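Local structure of agmatinase (Deinococcus radiodurans, 1WOH) at the interface of chains A and B. The protein catalyses the hydrolysis of agmatine to putrescine and urea as a manganese-dependent member of the arginase (ureohydrolase) family. Sequence-based numbering; all coordinates share one arbitrary frame. Chains: chain A/B, agmatinase.

The interface of chains A and B. Residues chain A 4-7, 10; chain B 37, 85-88.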
loop_
_atom_site.group_PDB
_atom_site.type_symbol
_atom_site.label_atom_id
_atom_site.label_comp_id
_atom_site.label_asym_id
_atom_site.label_seq_id
_atom_site.Cartn_x
_atom_site.Cartn_y
_atom_site.Cartn_z
ATOM N N PRO A 4 -23.797 -1.563 26.868
ATOM C CA PRO A 4 -22.938 -1.993 25.760
ATOM C C PRO A 4 -21.795 -1.014 25.494
ATOM O O PRO A 4 -21.956 0.199 25.644
ATOM C CB PRO A 4 -23.914 -2.092 24.589
ATOM C CG PRO A 4 -24.904 -1.012 24.897
ATOM C CD PRO A 4 -25.143 -1.210 26.379
ATOM N N ALA A 5 -20.644 -1.552 25.103
ATOM C CA ALA A 5 -19.465 -0.740 24.819
ATOM C C ALA A 5 -19.041 -0.859 23.360
ATOM O O ALA A 5 -19.093 -1.943 22.774
ATOM C CB ALA A 5 -18.315 -1.159 25.730
ATOM N N HIS A 6 -18.621 0.263 22.781
ATOM C CA HIS A 6 -18.174 0.297 21.392
ATOM C C HIS A 6 -17.026 -0.672 21.153
ATOM O O HIS A 6 -16.272 -1.000 22.071
ATOM C CB HIS A 6 -17.683 1.703 21.014
ATOM C CG HIS A 6 -18.770 2.646 20.601
ATOM N ND1 HIS A 6 -19.587 2.412 19.515
ATOM C CD2 HIS A 6 -19.160 3.838 21.114
ATOM C CE1 HIS A 6 -20.432 3.418 19.377
ATOM N NE2 HIS A 6 -20.194 4.297 20.335
ATOM N N LEU A 7 -16.911 -1.136 19.912
ATOM C CA LEU A 7 -15.818 -2.008 19.512
ATOM C C LEU A 7 -14.733 -1.006 19.127
ATOM O O LEU A 7 -15.011 0.187 19.019
ATOM C CB LEU A 7 -16.207 -2.850 18.294
ATOM C CG LEU A 7 -17.115 -4.068 18.498
ATOM C CD1 LEU A 7 -16.374 -5.140 19.273
ATOM C CD2 LEU A 7 -18.376 -3.652 19.224
ATOM N N GLY A 10 -15.580 1.575 16.515
ATOM C CA GLY A 10 -16.736 2.428 16.714
ATOM C C GLY A 10 -16.519 3.605 17.645
ATOM O O GLY A 10 -15.687 3.555 18.553
ATOM N N PRO B 37 -21.036 1.859 11.928
ATOM C CA PRO B 37 -19.865 1.061 11.535
ATOM C C PRO B 37 -20.153 -0.430 11.467
ATOM O O PRO B 37 -19.583 -1.223 12.218
ATOM C CB PRO B 37 -18.844 1.410 12.609
ATOM C CG PRO B 37 -19.700 1.554 13.829
ATOM C CD PRO B 37 -20.904 2.336 13.318
ATOM N N ASP B 85 -21.423 7.152 17.059
ATOM C CA ASP B 85 -21.847 5.929 16.377
ATOM C C ASP B 85 -22.821 5.094 17.195
ATOM O O ASP B 85 -22.836 5.154 18.426
ATOM C CB ASP B 85 -20.649 5.020 16.067
ATOM C CG ASP B 85 -19.668 5.640 15.090
ATOM O OD1 ASP B 85 -20.075 6.536 14.322
ATOM O OD2 ASP B 85 -18.494 5.213 15.088
ATOM N N VAL B 86 -23.620 4.297 16.496
ATOM C CA VAL B 86 -24.543 3.396 17.163
ATOM C C VAL B 86 -23.633 2.361 17.819
ATOM O O VAL B 86 -22.654 1.916 17.213
ATOM C CB VAL B 86 -25.462 2.691 16.143
ATOM C CG1 VAL B 86 -26.306 1.629 16.836
ATOM C CG2 VAL B 86 -26.356 3.721 15.456
ATOM N N ILE B 87 -23.920 1.999 19.066
ATOM C CA ILE B 87 -23.109 0.994 19.742
ATOM C C ILE B 87 -23.620 -0.350 19.243
ATOM O O ILE B 87 -24.700 -0.800 19.624
ATOM C CB ILE B 87 -23.251 1.080 21.273
ATOM C CG1 ILE B 87 -22.739 2.440 21.762
ATOM C CG2 ILE B 87 -22.458 -0.045 21.924
ATOM C CD1 ILE B 87 -22.890 2.672 23.258
ATOM N N LEU B 88 -22.840 -0.980 18.376
ATOM C CA LEU B 88 -23.234 -2.246 17.777
ATOM C C LEU B 88 -22.656 -3.450 18.490
ATOM O O LEU B 88 -21.578 -3.384 19.072
ATOM C CB LEU B 88 -22.782 -2.290 16.311
ATOM C CG LEU B 88 -23.216 -1.156 15.374
ATOM C CD1 LEU B 88 -22.325 -1.161 14.142
ATOM C CD2 LEU B 88 -24.677 -1.313 14.992
HETATM O O HOH W 1 -20.302 0.482 17.532
HETATM O O HOH W 2 -20.769 -3.789 21.738
HETATM O O HOH W 3 -20.300 7.157 19.884
#
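The N-terminal arm of one subunit reaches over the end of strand 80-85 and the loop that follows it in the other, forming part of a two-fold interface in the deposited hexamer, which may be the biological assembly; the polar links found here run through water. A:His6 is the arm's main probe. From CB, its CG lies anti to the carbonyl carbon and beside the backbone N (chi1 -84°), and the imidazole crosses the B:Ile87 side chain at about a right angle. B:Ile87 CG1 lies over one ring face, offset toward the CE1-NE2 rim and 3.6 Å from the A:His6 ring centroid, in a CH-pi contact; CG and CD2 stand farther from it. A:Gly10 C lies over the opposite face, near the rim, so the ring is sandwiched. A:His6 ND1 lies 2.9 Å from water 1, which sits in the ring plane and is also held by B:Val86 O and by the B:Leu88 amide, whose N-H points at it almost straight (172°). CE1, at the tip, meets B:Asp85 O and CB. NE2 is joined through water 3 to B:Asp85 N, the water lying 3.0 Å from that nitrogen; which imidazole nitrogen carries a proton is not seen. An alanine here would probably loosen the arm, since B:Ile87 would lose its aromatic partner and waters 1 and 3 the imidazole nitrogens that they join to chain B. Farther up the arm, B:Ile87 CG2 packs on the poorly ordered A:Pro4, 3.7 Å from its CB. Beside this, water 2 bridges two backbone carbonyls, 2.7 Å from A:Ala5 O and 2.8 Å from B:Leu88 O.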